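Local coordinates for glycosyl hyrolase, family 3 (Deinococcus radiodurans, PDB 3TEV), which probably hydrolyses O-glycosidic bonds, as a member of glycosyl hydrolase family 3 built on a TIM-barrel fold, at residues R156-R159 with H160-A164; I244-L248 with L249-W253; K320-R323 with L324-A328. All coordinates share one frame; numbering follows the deposited sequence. Where two conformers were deposited one is given.

From the N terminus the three contacts follow one another in series, each within a single helix, so none closes a long loop and none nests in or crosses another. Contact 1 lies on helix 154-169, between strands 128-129 and 174-180 of the barrel. Contact 2 takes up most of helix 242-252, between strands 221-224 and 258-261, with its centre about 22 Å from that of contact 1. Contact 3 lies on helix 314-330, after the last strand, 290-291, and packs where strands 76-79 and 258-261 begin. Contacts 2 and 3 meet through like charges, Arg-250 NH2 lying 3.3 Å from Arg-323 NH1, and Asp-288 pairs with both arginines.

Contact 1: R156-R159 with H160-A164; sequences RVTR and HGRAA
His-160 turns back along its helix to lie beside Arg-156, one turn earlier, the two side chains pointing the same way with guanidinium and ring planes 45° apart. The first atom, CB, passes 3.8 Å from Arg-156 O, the same carbonyl that accepts the main-chain N-H of His-160 at 3.2 Å from its N. CG stands beside the backbone N, opposite the carbonyl carbon (chi1 -68°), and this turns the CD2 edge of the imidazole toward Arg-156 O. CD2 lies 3.4 Å from Arg-156 O, which sits near the ring plane, and 4.0 Å from Arg-156 CD, where the bent arginine chain runs alongside before its NH1 is hydrogen-bonded to Gly-102 O. At the tip, NE2 has Arg-159 NH1 4.0 Å away, in the one of two deposited conformers described here, and approached obliquely. The two nitrogens do not bond each other but converge on Asp-105 OD1, hydrogen-bonded to NE2 and salt-bridged to NH1. ND1 is hydrogen-bonded to Thr-110 OG1, so both imidazole nitrogens are engaged and the ring is fixed in rotation.

These partners place the contact in the barrel: helix 154-169 belongs to a beta-alpha-beta crossover between parallel strands 128-129 and 174-180, and this flank of it faces helix 107-124. The flank carrying Thr-158 and Arg-162 packs instead on helix 210-215, both residues touching Leu-215. Here the methyl CG2 of Thr-158 comes within 3.9 Å of Arg-162 NH2, again side by side, while Thr-158 OG1 is hydrogen-bonded to Ala-154 O. Closer to the backbone, Arg-162 CB rests 3.5 Å from Thr-158 O. Between the two flanks, Gly-161 N donates to Val-157 O over 2.7 Å.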
# COMPACT_ATOMS: atom_id res chain seq x y z
N ARG A 156 -10.81 -3.78 19.13
CA ARG A 156 -10.10 -2.52 19.40
C ARG A 156 -9.42 -1.97 18.14
O ARG A 156 -9.41 -0.76 17.90
CB ARG A 156 -9.05 -2.71 20.50
CG ARG A 156 -8.44 -1.40 21.05
CD ARG A 156 -9.42 -0.69 21.97
NE ARG A 156 -9.80 -1.55 23.08
CZ ARG A 156 -9.42 -1.36 24.35
NH1 ARG A 156 -8.66 -0.32 24.69
NH2 ARG A 156 -9.82 -2.22 25.27
N VAL A 157 -8.85 -2.87 17.35
CA VAL A 157 -8.20 -2.45 16.11
C VAL A 157 -9.24 -1.93 15.11
O VAL A 157 -9.05 -0.88 14.50
CB VAL A 157 -7.31 -3.57 15.54
CG1 VAL A 157 -6.88 -3.29 14.06
CG2 VAL A 157 -6.10 -3.77 16.48
N THR A 158 -10.36 -2.65 15.00
CA THR A 158 -11.48 -2.22 14.14
C THR A 158 -11.98 -0.82 14.49
O THR A 158 -12.16 0.02 13.60
CB THR A 158 -12.65 -3.23 14.23
OG1 THR A 158 -12.21 -4.49 13.71
CG2 THR A 158 -13.86 -2.75 13.43
N ARG A 159 -12.20 -0.55 15.77
CA ARG A 159 -12.75 0.74 16.19
C ARG A 159 -11.80 1.92 15.91
O ARG A 159 -12.24 2.97 15.43
CB ARG A 159 -13.22 0.72 17.67
CG ARG A 159 -14.69 0.30 17.83
CD ARG A 159 -15.16 0.25 19.29
NE ARG A 159 -15.18 1.56 19.94
CZ ARG A 159 -14.13 2.07 20.65
NH1 ARG A 159 -12.98 1.36 20.81
NH2 ARG A 159 -14.25 3.27 21.21
N HIS A 160 -10.51 1.75 16.20
CA HIS A 160 -9.57 2.83 15.93
C HIS A 160 -9.14 2.90 14.46
O HIS A 160 -8.87 3.99 13.94
CB HIS A 160 -8.40 2.79 16.90
CG HIS A 160 -8.81 3.13 18.29
ND1 HIS A 160 -9.01 4.43 18.70
CD2 HIS A 160 -9.14 2.35 19.35
CE1 HIS A 160 -9.40 4.44 19.96
NE2 HIS A 160 -9.50 3.18 20.38
N GLY A 161 -9.14 1.75 13.79
CA GLY A 161 -8.90 1.71 12.35
C GLY A 161 -9.95 2.53 11.60
O GLY A 161 -9.62 3.27 10.69
N ARG A 162 -11.20 2.39 12.02
CA ARG A 162 -12.33 3.13 11.42
C ARG A 162 -12.10 4.64 11.54
O ARG A 162 -12.32 5.40 10.57
CB ARG A 162 -13.66 2.76 12.09
CG ARG A 162 -14.91 3.33 11.38
CD ARG A 162 -16.25 3.04 12.08
NE ARG A 162 -16.39 1.64 12.53
CZ ARG A 162 -16.89 0.64 11.81
NH1 ARG A 162 -17.32 0.83 10.55
NH2 ARG A 162 -16.95 -0.58 12.34
N ALA A 163 -11.66 5.06 12.72
CA ALA A 163 -11.41 6.47 13.01
C ALA A 163 -10.28 7.03 12.15
O ALA A 163 -10.38 8.14 11.62
CB ALA A 163 -11.09 6.65 14.49
N ALA A 164 -9.21 6.25 12.00
CA ALA A 164 -8.05 6.64 11.20
C ALA A 164 -8.42 6.80 9.73
O ALA A 164 -8.00 7.77 9.08
CB ALA A 164 -6.93 5.63 11.38

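Contact 2: I244-L248 with L249-W253; sequences ILTGL and LREEW
Leu-248 lays its CD1 methyl over one face of the Trp-253 indole, in helix 242-252 of the TIM barrel, where the winding widens to pi-type turns. Along this helix the main chain bonds five residues back: Trp-253 N donates to Leu-248 O at 2.9 Å, and Leu-249 N to Ile-244 O at 3.0 Å. Arg-250 N is held less firmly, with weak bonds to the carbonyls of both Leu-245 and Thr-246.

Leu-248 swings CG away from its backbone N and beside the carbonyl carbon (chi1 178°), whereas Trp-253 puts CG beside its own N (chi1 -70°); with these torsions, and five residues apart on the wide turn, the two side chains run side by side in the same direction. A CH-pi contact results, Leu-248 CD1 lying 3.9 Å from the centroid of the Trp-253 five-membered ring. Glu-252, extended beyond CG, slants across the same methyl and sets its OE2 3.6 Å from Leu-248 CD1.

On the outer side Glu-251 also reaches back five residues, its side chain slanting across the methyl of Thr-246, while Thr-246 OG1 bonds Ala-285 O. Arg-250 instead bends at chi2 (-70°): its CG passes 3.4 Å from Leu-245 O before the chain leads off to a salt bridge with Asp-288. Of the indole atoms, Trp-253 NE1 comes nearest to Leu-248 CD1, at 3.5 Å.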
# COMPACT_ATOMS: atom_id res chain seq x y z
N ILE A 244 -5.63 -15.47 -2.62
CA ILE A 244 -5.85 -14.46 -1.59
C ILE A 244 -6.31 -13.13 -2.20
O ILE A 244 -7.35 -12.59 -1.80
CB ILE A 244 -4.61 -14.26 -0.70
CG1 ILE A 244 -4.38 -15.54 0.14
CG2 ILE A 244 -4.76 -12.99 0.14
CD1 ILE A 244 -3.18 -15.51 1.05
N LEU A 245 -5.57 -12.62 -3.18
CA LEU A 245 -5.90 -11.33 -3.74
C LEU A 245 -7.19 -11.37 -4.57
O LEU A 245 -7.98 -10.42 -4.50
CB LEU A 245 -4.75 -10.77 -4.55
CG LEU A 245 -3.41 -10.65 -3.82
CD1 LEU A 245 -2.45 -9.95 -4.72
CD2 LEU A 245 -3.48 -9.92 -2.47
N THR A 246 -7.40 -12.44 -5.34
CA THR A 246 -8.59 -12.53 -6.21
C THR A 246 -9.68 -13.37 -5.55
O THR A 246 -10.80 -12.90 -5.37
CB THR A 246 -8.25 -13.05 -7.65
OG1 THR A 246 -7.36 -12.13 -8.30
CG2 THR A 246 -9.52 -13.19 -8.51
N GLY A 247 -9.36 -14.60 -5.17
CA GLY A 247 -10.33 -15.50 -4.54
C GLY A 247 -11.01 -14.87 -3.33
O GLY A 247 -12.24 -14.73 -3.29
N LEU A 248 -10.20 -14.46 -2.37
CA LEU A 248 -10.73 -13.90 -1.15
C LEU A 248 -11.14 -12.42 -1.29
O LEU A 248 -12.34 -12.10 -1.20
CB LEU A 248 -9.74 -14.09 0.00
CG LEU A 248 -10.08 -13.54 1.39
CD1 LEU A 248 -11.29 -14.25 1.97
CD2 LEU A 248 -8.87 -13.72 2.29
N LEU A 249 -10.17 -11.54 -1.49
CA LEU A 249 -10.44 -10.12 -1.51
C LEU A 249 -11.49 -9.68 -2.54
O LEU A 249 -12.45 -9.01 -2.17
CB LEU A 249 -9.16 -9.32 -1.72
CG LEU A 249 -8.62 -8.58 -0.52
CD1 LEU A 249 -7.40 -7.74 -0.92
CD2 LEU A 249 -9.69 -7.72 0.13
N ARG A 250 -11.31 -10.07 -3.80
CA ARG A 250 -12.19 -9.63 -4.89
C ARG A 250 -13.49 -10.39 -4.96
O ARG A 250 -14.54 -9.78 -5.11
CB ARG A 250 -11.52 -9.76 -6.27
CG ARG A 250 -10.29 -8.90 -6.51
CD ARG A 250 -10.60 -7.41 -6.63
NE ARG A 250 -9.39 -6.68 -7.01
CZ ARG A 250 -9.11 -5.43 -6.66
NH1 ARG A 250 -9.95 -4.73 -5.91
NH2 ARG A 250 -7.99 -4.89 -7.09
N GLU A 251 -13.42 -11.71 -4.87
CA GLU A 251 -14.59 -12.55 -5.14
C GLU A 251 -15.42 -12.84 -3.90
O GLU A 251 -16.61 -12.59 -3.91
CB GLU A 251 -14.18 -13.85 -5.87
CG GLU A 251 -13.51 -13.56 -7.22
CD GLU A 251 -13.10 -14.81 -8.01
OE1 GLU A 251 -12.89 -15.90 -7.42
OE2 GLU A 251 -12.97 -14.68 -9.25
N GLU A 252 -14.82 -13.36 -2.84
CA GLU A 252 -15.55 -13.61 -1.61
C GLU A 252 -16.04 -12.31 -0.96
O GLU A 252 -17.19 -12.22 -0.56
CB GLU A 252 -14.68 -14.32 -0.59
CG GLU A 252 -14.75 -15.81 -0.59
CD GLU A 252 -14.18 -16.38 0.70
OE1 GLU A 252 -14.78 -16.12 1.78
OE2 GLU A 252 -13.13 -17.07 0.63
N TRP A 253 -15.15 -11.32 -0.86
CA TRP A 253 -15.46 -10.08 -0.16
C TRP A 253 -16.03 -8.97 -1.03
O TRP A 253 -16.53 -7.99 -0.51
CB TRP A 253 -14.23 -9.57 0.59
CG TRP A 253 -13.85 -10.42 1.76
CD1 TRP A 253 -14.40 -11.63 2.13
CD2 TRP A 253 -12.83 -10.14 2.71
NE1 TRP A 253 -13.78 -12.11 3.25
CE2 TRP A 253 -12.81 -11.22 3.63
CE3 TRP A 253 -11.92 -9.08 2.87
CZ2 TRP A 253 -11.93 -11.27 4.70
CZ3 TRP A 253 -11.03 -9.14 3.93
CH2 TRP A 253 -11.05 -10.22 4.84

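Contact 3: K320-R323 with L324-A328; sequences KRER and LRALA
Arg-321 and Arg-325, one helical turn apart, stack their guanidinium groups flat on each other, planes 7° apart and centres 3.7 Å from each other. This is the dense part of the contact. Arg-325 CZ lies 3.4 Å from Arg-321 NE, and Arg-325 NH1 is 3.3 Å from the methylene CD of Arg-321, so the stack is offset along the chain. Farther in, Arg-321 CG meets Arg-325 CD at 3.6 Å. Arg-321 leaves the helix extended and kinks only at chi3 (66°), which turns its plane to match; Arg-325 bends at both chi2 and chi3 to stay alongside.

The neighbouring flank is looser. Glu-322, exposed to solvent, brings OE2 no nearer than 3.9 Å to Ala-326 CB, and its carboxylate is engaged by Arg-329 rather than by Arg-325. The face of helix 314-330 carrying Leu-324 and Leu-327 packs on Leu-76 and Val-258, where two barrel strands begin, while Arg-323 forms salt bridges with Asp-256 and Asp-288.

Asp-14 receives both stacked arginines, its carboxylate salt-bridged to Arg-325 NH2 and its backbone O bonded to Arg-321 NH2; Gln-20 OE1 is hydrogen-bonded to Arg-321 NH1. A leucine in place of Arg-321 would probably leave Asp-14 O and Gln-20 without these donors and the Arg-325 guanidinium without the flat partner that limits its rotation. With N-H groups of both engaged by such acceptors, the two cations can share faces, and the carboxylate of Asp-14 is likely to offset much of their mutual repulsion while tying the N-terminal segment to this helix.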
# COMPACT_ATOMS: atom_id res chain seq x y z
N LYS A 320 -7.15 -2.36 -13.73
CA LYS A 320 -6.25 -1.97 -12.65
C LYS A 320 -5.96 -0.47 -12.72
O LYS A 320 -6.05 0.22 -11.71
CB LYS A 320 -4.94 -2.76 -12.68
CG LYS A 320 -5.10 -4.29 -12.58
CD LYS A 320 -3.73 -4.97 -12.91
CE LYS A 320 -3.83 -6.47 -13.00
NZ LYS A 320 -4.36 -7.04 -11.72
N ARG A 321 -5.66 0.05 -13.90
CA ARG A 321 -5.36 1.48 -14.03
C ARG A 321 -6.55 2.38 -13.65
O ARG A 321 -6.36 3.42 -13.03
CB ARG A 321 -4.84 1.83 -15.44
CG ARG A 321 -4.35 3.27 -15.54
CD ARG A 321 -3.82 3.65 -16.94
NE ARG A 321 -4.91 3.62 -17.90
CZ ARG A 321 -4.80 3.82 -19.21
NH1 ARG A 321 -3.62 4.07 -19.78
NH2 ARG A 321 -5.90 3.77 -19.96
N GLU A 322 -7.76 1.98 -14.06
CA GLU A 322 -8.96 2.70 -13.71
C GLU A 322 -9.22 2.77 -12.19
O GLU A 322 -9.70 3.78 -11.70
CB GLU A 322 -10.18 2.12 -14.45
CG GLU A 322 -11.57 2.72 -14.04
CD GLU A 322 -11.67 4.28 -14.11
OE1 GLU A 322 -10.94 4.91 -14.93
OE2 GLU A 322 -12.49 4.86 -13.34
N ARG A 323 -8.90 1.71 -11.45
CA ARG A 323 -8.97 1.77 -9.99
C ARG A 323 -8.03 2.85 -9.43
O ARG A 323 -8.39 3.59 -8.50
CB ARG A 323 -8.62 0.44 -9.35
CG ARG A 323 -9.72 -0.59 -9.53
CD ARG A 323 -9.52 -1.76 -8.59
NE ARG A 323 -10.50 -2.82 -8.85
CZ ARG A 323 -10.26 -3.91 -9.57
NH1 ARG A 323 -9.06 -4.12 -10.13
NH2 ARG A 323 -11.23 -4.79 -9.74
N LEU A 324 -6.84 2.94 -10.03
CA LEU A 324 -5.85 3.91 -9.61
C LEU A 324 -6.30 5.31 -9.97
O LEU A 324 -6.12 6.25 -9.22
CB LEU A 324 -4.51 3.61 -10.29
CG LEU A 324 -3.86 2.28 -9.91
CD1 LEU A 324 -2.53 2.03 -10.67
CD2 LEU A 324 -3.64 2.19 -8.41
N ARG A 325 -6.92 5.43 -11.14
CA ARG A 325 -7.38 6.70 -11.61
C ARG A 325 -8.60 7.17 -10.82
O ARG A 325 -8.70 8.34 -10.49
CB ARG A 325 -7.59 6.63 -13.12
CG ARG A 325 -6.43 7.32 -13.82
CD ARG A 325 -5.65 6.55 -14.83
NE ARG A 325 -6.09 6.78 -16.17
CZ ARG A 325 -5.31 6.95 -17.25
NH1 ARG A 325 -3.98 6.97 -17.20
NH2 ARG A 325 -5.89 7.12 -18.41
N ALA A 326 -9.49 6.24 -10.46
CA ALA A 326 -10.67 6.59 -9.68
C ALA A 326 -10.25 7.12 -8.31
O ALA A 326 -10.84 8.08 -7.81
CB ALA A 326 -11.62 5.40 -9.55
N LEU A 327 -9.21 6.51 -7.73
CA LEU A 327 -8.65 6.95 -6.46
C LEU A 327 -8.11 8.39 -6.54
O LEU A 327 -8.44 9.22 -5.70
CB LEU A 327 -7.53 6.01 -6.00
CG LEU A 327 -7.02 6.19 -4.57
CD1 LEU A 327 -8.09 5.76 -3.57
CD2 LEU A 327 -5.75 5.40 -4.30
N ALA A 328 -7.27 8.66 -7.53
CA ALA A 328 -6.79 10.01 -7.76
C ALA A 328 -7.90 11.04 -8.06
O ALA A 328 -7.73 12.21 -7.72
CB ALA A 328 -5.73 10.04 -8.85